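Local coordinates for ESAT-6-like protein MAB_3112 (Mycobacterium abscessus, PDB 4I0X) that is of unknown function but is a probably secreted WXG100-family, ESAT-6-like protein that pairs with its partner MAB_3113 in the EsxEF complex, at residues Ser47-Asp50 and Glu51-Gly55; Ser23-Leu26 and Asp27-Val30; Ala67-Leu70 and Gly71-Ala75. The protein carries 4 engineered substitutions. One frame throughout, in Å; residues are numbered along the deposited sequence.

Contact 1 (Ser47-Asp50 and Glu51-Gly55); sequences SGWD and EMQDG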
ATOM      1  N   SER A  47      -1.896 -14.093  -8.481  1.00 18.08           N
ATOM      2  CA  SER A  47      -2.536 -12.962  -9.105  1.00 16.45           C
ATOM      3  C   SER A  47      -3.092 -11.943  -8.058  1.00 18.85           C
ATOM      4  O   SER A  47      -3.138 -10.767  -8.314  1.00 13.22           O
ATOM      5  CB  SER A  47      -3.554 -13.400 -10.166  1.00 26.93           C
ATOM      6  OG  SER A  47      -4.732 -13.904  -9.613  1.00 38.54           O
ATOM      7  N   GLY A  48      -3.414 -12.398  -6.850  1.00 11.97           N
ATOM      8  CA  GLY A  48      -3.698 -11.507  -5.757  1.00 11.61           C
ATOM      9  C   GLY A  48      -2.516 -10.605  -5.406  1.00 11.59           C
ATOM     10  O   GLY A  48      -2.681  -9.405  -5.200  1.00 13.48           O
ATOM     11  N   TRP A  49      -1.329 -11.203  -5.322  1.00  9.81           N
ATOM     12  CA  TRP A  49      -0.107 -10.475  -5.023  1.00 12.57           C
ATOM     13  C   TRP A  49       0.246  -9.482  -6.128  1.00  9.66           C
ATOM     14  O   TRP A  49       0.628  -8.340  -5.847  1.00 15.12           O
ATOM     15  CB  TRP A  49       1.076 -11.411  -4.707  1.00 12.75           C
ATOM     16  CG  TRP A  49       2.313 -10.605  -4.667  1.00 11.86           C
ATOM     17  CD1 TRP A  49       3.355 -10.649  -5.539  1.00 13.06           C
ATOM     18  CD2 TRP A  49       2.606  -9.558  -3.740  1.00 11.74           C
ATOM     19  NE1 TRP A  49       4.293  -9.704  -5.197  1.00 13.88           N
ATOM     20  CE2 TRP A  49       3.847  -9.009  -4.108  1.00 13.86           C
ATOM     21  CE3 TRP A  49       1.932  -9.020  -2.655  1.00 11.89           C
ATOM     22  CZ2 TRP A  49       4.428  -7.958  -3.412  1.00 12.04           C
ATOM     23  CZ3 TRP A  49       2.518  -7.987  -1.956  1.00 14.25           C
ATOM     24  CH2 TRP A  49       3.756  -7.471  -2.335  1.00 17.91           C
ATOM     25  N   ASP A  50       0.093  -9.895  -7.374  1.00 12.45           N
ATOM     26  CA  ASP A  50       0.291  -9.010  -8.506  1.00 17.73           C
ATOM     27  C   ASP A  50      -0.597  -7.789  -8.388  1.00 15.57           C
ATOM     28  O   ASP A  50      -0.143  -6.673  -8.640  1.00 13.17           O
ATOM     29  CB  ASP A  50      -0.021  -9.724  -9.801  1.00 20.43           C
ATOM     30  CG  ASP A  50       1.032 -10.760 -10.170  1.00 34.50           C
ATOM     31  OD1 ASP A  50       2.071 -10.849  -9.474  1.00 35.32           O
ATOM     32  OD2 ASP A  50       0.814 -11.476 -11.177  1.00 39.22           O
ATOM     33  N   GLU A  51      -1.852  -7.992  -7.992  1.00 16.07           N
ATOM     34  CA  GLU A  51      -2.758  -6.863  -7.791  1.00 13.32           C
ATOM     35  C   GLU A  51      -2.358  -6.052  -6.546  1.00 12.19           C
ATOM     36  O   GLU A  51      -2.352  -4.852  -6.578  1.00 14.52           O
ATOM     37  CB  GLU A  51      -4.222  -7.308  -7.726  1.00 17.68           C
ATOM     38  CG  GLU A  51      -5.131  -6.174  -7.326  1.00 27.34           C
ATOM     39  CD  GLU A  51      -6.613  -6.478  -7.461  1.00 28.66           C
ATOM     40  OE1 GLU A  51      -6.997  -7.634  -7.760  1.00 40.53           O
ATOM     41  OE2 GLU A  51      -7.397  -5.544  -7.239  1.00 26.77           O
ATOM     42  N   MET A  52      -2.007  -6.703  -5.444  1.00 13.09           N
ATOM     43  CA  MET A  52      -1.504  -5.979  -4.287  1.00 12.03           C
ATOM     44  C   MET A  52      -0.231  -5.096  -4.571  1.00 14.45           C
ATOM     45  O   MET A  52      -0.133  -3.938  -4.154  1.00 14.70           O
ATOM     46  CB  MET A  52      -1.244  -6.991  -3.172  1.00 14.69           C
ATOM     47  CG  MET A  52      -0.907  -6.401  -1.891  1.00 14.29           C
ATOM     48  SD  MET A  52      -1.035  -7.553  -0.485  1.00 17.05           S
ATOM     49  CE  MET A  52      -0.832  -6.271   0.726  1.00 25.13           C
ATOM     50  N   GLN A  53       0.751  -5.658  -5.256  1.00  9.63           N
ATOM     51  CA  GLN A  53       1.975  -4.978  -5.577  1.00 14.39           C
ATOM     52  C   GLN A  53       1.682  -3.817  -6.535  1.00 13.98           C
ATOM     53  O   GLN A  53       2.295  -2.759  -6.448  1.00 15.07           O
ATOM     54  CB  GLN A  53       2.921  -5.970  -6.226  1.00 13.75           C
ATOM     55  CG  GLN A  53       4.274  -5.435  -6.553  1.00 20.23           C
ATOM     56  CD  GLN A  53       5.122  -6.480  -7.251  1.00 30.47           C
ATOM     57  OE1 GLN A  53       4.678  -7.123  -8.207  1.00 34.20           O
ATOM     58  NE2 GLN A  53       6.338  -6.676  -6.762  1.00 33.98           N
ATOM     59  N   ASP A  54       0.747  -4.020  -7.450  1.00 11.60           N
ATOM     60  CA  ASP A  54       0.353  -2.956  -8.353  1.00 13.41           C
ATOM     61  C   ASP A  54      -0.233  -1.803  -7.539  1.00 19.60           C
ATOM     62  O   ASP A  54       0.087  -0.653  -7.788  1.00 13.39           O
ATOM     63  CB  ASP A  54      -0.615  -3.480  -9.432  1.00 15.87           C
ATOM     64  CG  ASP A  54      -0.955  -2.431 -10.505  1.00 25.34           C
ATOM     65  OD1 ASP A  54      -0.040  -2.036 -11.284  1.00 23.26           O
ATOM     66  OD2 ASP A  54      -2.158  -2.051 -10.610  1.00 24.35           O
ATOM     67  N   GLY A  55      -1.053  -2.110  -6.538  1.00 13.86           N
ATOM     68  CA  GLY A  55      -1.648  -1.067  -5.735  1.00 12.93           C
ATOM     69  C   GLY A  55      -0.587  -0.315  -4.944  1.00 11.35           C
ATOM     70  O   GLY A  55      -0.576   0.911  -4.858  1.00 14.02           O
TER
HETATM   71  O   HOH W   1       2.089  -6.352  -9.957  1.00 23.39           O
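Gln53 sets the root of its side chain over one face of the Trp49 indole, one helical turn further on. Its CB stands 4.1 Å from the centroid of the six-membered ring, 25° off the ring normal, a CH-pi contact displaced toward the rim. With CG anti to the backbone N and the chain extended beyond it, CG comes to 4.0 Å from Trp49 CZ2 and the amide ends near NE1. Amide and indole planes are turned 48° apart, so they do not stack. Trp49 NE1 is hydrogen-bonded to Asp27 of helix 4-32, which fixes the edge of the ring that carries the nitrogen.

Met52 meets the CE3-CZ3 side of the same six-membered ring. Its CG approaches obliquely, 3.8 Å from Trp49 CZ3, and SD lies 5.0 Å from the six-membered ring centroid, 78° off the normal: a Met-aromatic contact at the ring edge. Beneath these side chains run the i to i+4 bonds of a regular helix; the bond from Gln53 N to Trp49 O, 2.7 Å, is nearly straight. A water bridges the turn, donating to Asp50 O at 2.6 Å and to Gln53 OE1.

Trp49 also packs on Leu26 and Val30 of helix 4-32 and on Met79 of the MAB_3113 chain, while Met52 packs on Leu72 of that chain. Gln53 and Met52 flank a buried tryptophan that reaches helix 4-32 and the MAB_3113 chain, an arrangement belonging to the helical hairpin of the WXG100 fold and its heterodimer.

Contact 2 (Ser23-Leu26 and Asp27-Val30); sequences SNSL and DRDV. Engineered in segment 23-26: Asn24 (natural residue Ser).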
ATOM      1  N   SER A  23       7.206  -3.424   0.052  1.00 13.55           N
ATOM      2  CA  SER A  23       6.737  -4.049  -1.158  1.00 16.54           C
ATOM      3  C   SER A  23       7.782  -4.974  -1.813  1.00 13.47           C
ATOM      4  O   SER A  23       7.454  -6.065  -2.263  1.00 19.37           O
ATOM      5  CB  SER A  23       6.325  -2.968  -2.152  1.00 20.76           C
ATOM      6  OG  SER A  23       5.755  -3.572  -3.296  1.00 28.59           O
ATOM      7  N   ASN A  24       9.031  -4.533  -1.899  1.00 10.41           N
ATOM      8  CA  ASN A  24      10.074  -5.344  -2.509  1.00 15.70           C
ATOM      9  C   ASN A  24      10.352  -6.598  -1.657  1.00 12.55           C
ATOM     10  O   ASN A  24      10.567  -7.705  -2.156  1.00 15.40           O
ATOM     11  CB  ASN A  24      11.337  -4.508  -2.687  1.00 22.31           C
ATOM     12  CG  ASN A  24      11.183  -3.448  -3.789  1.00 26.15           C
ATOM     13  OD1 ASN A  24      10.232  -3.479  -4.558  1.00 21.13           O
ATOM     14  ND2 ASN A  24      12.122  -2.523  -3.859  1.00 25.64           N
ATOM     15  N   SER A  25      10.361  -6.394  -0.356  1.00 12.70           N
ATOM     16  CA  SER A  25      10.546  -7.485   0.596  1.00 14.60           C
ATOM     17  C   SER A  25       9.428  -8.529   0.487  1.00 12.72           C
ATOM     18  O   SER A  25       9.679  -9.748   0.459  1.00 12.59           O
ATOM     19  CB  SER A  25      10.677  -6.936   2.026  1.00 17.39           C
ATOM     20  OG  SER A  25      10.897  -7.975   2.967  1.00 24.75           O
ATOM     21  N   LEU A  26       8.204  -8.072   0.365  1.00 10.19           N
ATOM     22  CA  LEU A  26       7.083  -8.996   0.276  1.00 14.78           C
ATOM     23  C   LEU A  26       7.103  -9.729  -1.053  1.00 12.15           C
ATOM     24  O   LEU A  26       6.706 -10.857  -1.133  1.00 14.05           O
ATOM     25  CB  LEU A  26       5.759  -8.257   0.403  1.00 15.21           C
ATOM     26  CG  LEU A  26       5.293  -8.011   1.812  1.00 19.07           C
ATOM     27  CD1 LEU A  26       4.211  -6.956   1.766  1.00 21.02           C
ATOM     28  CD2 LEU A  26       4.811  -9.335   2.461  1.00 16.47           C
ATOM     29  N   ASP A  27       7.551  -9.055  -2.097  1.00 14.72           N
ATOM     30  CA  ASP A  27       7.620  -9.652  -3.420  1.00 12.64           C
ATOM     31  C   ASP A  27       8.589 -10.827  -3.414  1.00 12.38           C
ATOM     32  O   ASP A  27       8.268 -11.917  -3.895  1.00 12.68           O
ATOM     33  CB  ASP A  27       8.048  -8.632  -4.472  1.00 15.53           C
ATOM     34  CG  ASP A  27       7.966  -9.201  -5.875  1.00 23.73           C
ATOM     35  OD1 ASP A  27       6.900  -9.704  -6.252  1.00 16.67           O
ATOM     36  OD2 ASP A  27       8.972  -9.213  -6.584  1.00 25.29           O
ATOM     37  N   ARG A  28       9.726 -10.652  -2.768  1.00 11.39           N
ATOM     38  CA  ARG A  28      10.660 -11.749  -2.633  1.00 15.51           C
ATOM     39  C   ARG A  28      10.058 -12.918  -1.832  1.00 15.42           C
ATOM     40  O   ARG A  28      10.191 -14.097  -2.200  1.00 12.95           O
ATOM     41  CB  ARG A  28      11.950 -11.255  -2.013  1.00 15.30           C
ATOM     42  CG  ARG A  28      12.738 -10.332  -2.958  1.00 18.07           C
ATOM     43  CD  ARG A  28      14.120 -10.023  -2.423  1.00 26.54           C
ATOM     44  NE  ARG A  28      14.108  -9.228  -1.199  1.00 33.28           N
ATOM     45  CZ  ARG A  28      14.124  -7.892  -1.160  1.00 38.19           C
ATOM     46  NH1 ARG A  28      14.119  -7.180  -2.282  1.00 32.76           N
ATOM     47  NH2 ARG A  28      14.125  -7.258   0.012  1.00 39.19           N
ATOM     48  N   ASP A  29       9.385 -12.596  -0.751  1.00 11.62           N
ATOM     49  CA  ASP A  29       8.780 -13.638   0.085  1.00 11.64           C
ATOM     50  C   ASP A  29       7.720 -14.409  -0.687  1.00 10.88           C
ATOM     51  O   ASP A  29       7.675 -15.652  -0.661  1.00 14.93           O
ATOM     52  CB  ASP A  29       8.098 -13.031   1.296  1.00 11.44           C
ATOM     53  CG  ASP A  29       9.061 -12.474   2.320  1.00 23.43           C
ATOM     54  OD1 ASP A  29      10.275 -12.770   2.279  1.00 23.79           O
ATOM     55  OD2 ASP A  29       8.574 -11.745   3.202  1.00 26.29           O
ATOM     56  N   VAL A  30       6.847 -13.673  -1.361  1.00 11.95           N
ATOM     57  CA  VAL A  30       5.768 -14.281  -2.113  1.00  9.73           C
ATOM     58  C   VAL A  30       6.300 -15.166  -3.191  1.00 12.25           C
ATOM     59  O   VAL A  30       5.865 -16.303  -3.304  1.00 14.04           O
ATOM     60  CB  VAL A  30       4.813 -13.262  -2.729  1.00 13.38           C
ATOM     61  CG1 VAL A  30       3.862 -13.978  -3.698  1.00 20.55           C
ATOM     62  CG2 VAL A  30       4.031 -12.542  -1.632  1.00 14.39           C
TER
HETATM   63  O   HOH W   2       8.979  -9.594   4.251  1.00 24.91           O
HETATM   64  O   HOH W   3      12.328 -10.742   1.601  1.00 37.97           O
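Ser23 O receives the N-H of Asp27 at 3.0 Å, the first of four i to i+4 backbone bonds that carry helix 4-32 through this turn. Asp27 turns its carboxylate away toward helix 40-72, where Trp49 is its main partner; Gln31 NE2 adds a weak bond to OD1.

Asn24, an engineered residue, offers its backbone to Arg28: O accepts Arg28 N at 3.1 Å and also lies beneath the guanidinium, 3.6 Å from its plane and toward the rim. CG beside the backbone N and a bend at chi3 (-66°) together fold the Arg28 chain back over the preceding turn, bringing NH1 to 3.9 Å from Asn24 CB.

Ser25 supports the same guanidinium face with its CA, 3.6 Å from NH2 of Arg28. Its hydroxyl, anti to the backbone N, points instead to water shared with Asp29. One water lies 2.8 Å from Ser25 OG and donates to Asp29 OD2 at an unusually short distance, so that link is doubtful in detail; a second donates to OD1 of Asp29 at 3.0 Å and has a weak link to Ser25 OG.

Leu26 closes the segment: its O accepts Val30 N at 2.8 Å, and the CG2 branch of Val30 leans on that same oxygen. Both apolar side chains face helix 40-72, and they also meet Phe26 and Val19, respectively, of the MAB_3113 chain. The turn has the two-sided character of an amphipathic helix, with Arg28 outward and Leu26 and Val30 in the interface of the WXG100 helical hairpin.

Contact 3 (Ala67-Leu70 and Gly71-Ala75); sequences ASTL and GSNAA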
ATOM      1  N   ALA A  67       4.797  14.510  -2.132  1.00 15.24           N
ATOM      2  CA  ALA A  67       5.941  14.897  -1.287  1.00 17.22           C
ATOM      3  C   ALA A  67       6.792  15.920  -2.015  1.00 15.87           C
ATOM      4  O   ALA A  67       7.173  16.923  -1.449  1.00 16.81           O
ATOM      5  CB  ALA A  67       6.772  13.677  -0.894  1.00 22.01           C
ATOM      6  N   SER A  68       7.094  15.658  -3.277  1.00 17.49           N
ATOM      7  CA  SER A  68       7.941  16.549  -4.079  1.00 18.09           C
ATOM      8  C   SER A  68       7.289  17.900  -4.326  1.00 21.13           C
ATOM      9  O   SER A  68       7.935  18.936  -4.215  1.00 20.16           O
ATOM     10  CB  SER A  68       8.251  15.883  -5.404  1.00 23.05           C
ATOM     11  OG  SER A  68       8.929  14.669  -5.148  1.00 37.20           O
ATOM     12  N   THR A  69       6.012  17.878  -4.697  1.00 19.68           N
ATOM     13  CA  THR A  69       5.276  19.115  -4.947  1.00 21.27           C
ATOM     14  C   THR A  69       5.232  19.965  -3.690  1.00 20.80           C
ATOM     15  O   THR A  69       5.484  21.161  -3.742  1.00 24.77           O
ATOM     16  CB  THR A  69       3.867  18.812  -5.491  1.00 24.41           C
ATOM     17  OG1 THR A  69       4.001  18.037  -6.679  1.00 27.09           O
ATOM     18  CG2 THR A  69       3.128  20.071  -5.846  1.00 31.63           C
ATOM     19  N   LEU A  70       4.933  19.366  -2.550  1.00 22.45           N
ATOM     20  CA  LEU A  70       4.934  20.118  -1.292  1.00 19.25           C
ATOM     21  C   LEU A  70       6.329  20.607  -0.898  1.00 24.80           C
ATOM     22  O   LEU A  70       6.466  21.645  -0.287  1.00 25.58           O
ATOM     23  CB  LEU A  70       4.401  19.236  -0.162  1.00 18.15           C
ATOM     24  CG  LEU A  70       2.913  18.905  -0.138  1.00 18.67           C
ATOM     25  CD1 LEU A  70       2.693  17.963   1.012  1.00 27.48           C
ATOM     26  CD2 LEU A  70       2.078  20.184   0.020  1.00 20.37           C
ATOM     27  N   GLY A  71       7.363  19.825  -1.186  1.00 24.35           N
ATOM     28  CA  GLY A  71       8.710  20.234  -0.853  1.00 22.92           C
ATOM     29  C   GLY A  71       9.217  21.296  -1.791  1.00 24.01           C
ATOM     30  O   GLY A  71       9.795  22.295  -1.361  1.00 37.20           O
ATOM     31  N   SER A  72       8.969  21.126  -3.082  1.00 20.93           N
ATOM     32  CA  SER A  72       9.530  22.060  -4.052  1.00 42.11           C
ATOM     33  C   SER A  72       8.640  23.285  -4.288  1.00 42.59           C
ATOM     34  O   SER A  72       9.163  24.369  -4.568  1.00 50.91           O
ATOM     35  CB  SER A  72       9.851  21.355  -5.374  1.00 39.51           C
ATOM     36  OG  SER A  72       8.715  21.322  -6.213  1.00 42.29           O
ATOM     37  N   ASN A  73       7.318  23.143  -4.176  1.00 29.98           N
ATOM     38  CA  ASN A  73       6.414  24.310  -4.347  1.00 30.89           C
ATOM     39  C   ASN A  73       5.746  24.770  -3.042  1.00 38.89           C
ATOM     40  O   ASN A  73       4.578  25.186  -3.026  1.00 39.30           O
ATOM     41  CB  ASN A  73       5.360  24.034  -5.430  1.00 33.34           C
ATOM     42  CG  ASN A  73       5.988  23.553  -6.744  1.00 42.55           C
ATOM     43  OD1 ASN A  73       6.014  22.352  -7.032  1.00 46.57           O
ATOM     44  ND2 ASN A  73       6.533  24.482  -7.518  1.00 46.44           N
ATOM     45  N   ALA A  74       6.507  24.717  -1.954  1.00 43.79           N
ATOM     46  CA  ALA A  74       5.992  25.061  -0.635  1.00 44.85           C
ATOM     47  C   ALA A  74       5.141  26.341  -0.609  1.00 52.39           C
ATOM     48  O   ALA A  74       4.111  26.371   0.063  1.00 52.52           O
ATOM     49  CB  ALA A  74       7.141  25.167   0.366  1.00 42.48           C
ATOM     50  N   ALA A  75       5.557  27.381  -1.336  1.00 53.27           N
ATOM     51  CA  ALA A  75       4.873  28.689  -1.308  1.00 48.22           C
ATOM     52  C   ALA A  75       3.393  28.674  -1.719  1.00 49.90           C
ATOM     53  O   ALA A  75       2.593  29.461  -1.199  1.00 30.91           O
ATOM     54  CB  ALA A  75       5.610  29.673  -2.172  1.00 42.85           C
TER
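Asn73, the residue where the chain first leaves helical backbone angles, folds its side chain back along the turn that begins at Thr69. Its CB rests 3.3 Å from Thr69 O, the carbonyl that also accepts Asn73 N at 2.7 Å. CG is anti to the carbonyl carbon (chi1 -52°), which directs the side chain back toward the preceding turn, and it lies 3.9 Å from the same Thr69 O. At the tip, OD1 of Asn73 lies 3.5 Å from Thr69 O, an acceptor like itself, and 3.9 Å from Thr69 CG2, the methyl branch; the two side chains meet at a slant. Thr69 OG1, the other branch, turns back along the helix and is hydrogen-bonded to Asp65 O.

This is the C-terminal end of helix 40-72, the second long helix of the WXG100 hairpin. The N-H groups of Gly71 and Ser72 bond to Ala67 O and Ser68 O, and Asn73 continues the i to i+4 pattern before its own backbone angles break the helix. Beyond it the chain passes into a 3-10 segment that starts at Ala74, and Ala74 CB approaches Leu70 O to 3.6 Å without its N-H making a bond there.

Ser72 holds its hydroxyl between its backbone N and carbonyl carbon (chi1 86°). From there OG lies 3.2 Å from Ser68 O and 3.0 Å from Asn73 OD1; both are weak candidates for its single proton, and the choice between them is unsettled. On the buried side, Leu70 packs against Val5 and Ser9 of helix 4-32, against Phe77, and against Trp50 of the MAB_3113 chain. Ala67 fits against Ala12 and Ala13 of helix 4-32, and its carbonyl also accepts a hydrogen bond from Ser9 OG.

Overall arrangement
Contacts 1 and 2 face each other across the two helices of the hairpin, with centres about 11 Å apart. They touch directly: the 2.8 Å bond between Trp49 NE1 and Asp27 OD1 joins them, and Trp49 CZ2 packs 3.7 Å from Ser23 O. Contact 3 lies on the same helix 40-72 as contact 1, with centres about 30 Å apart and nearest atoms about 15 Å apart; from contact 2 its nearest atoms are about 17 Å away. It sits across the chain's centre from both, near the chain ends, whereas contacts 1 and 2 lie toward the interhelical loop. All three places also meet the MAB_3113 chain.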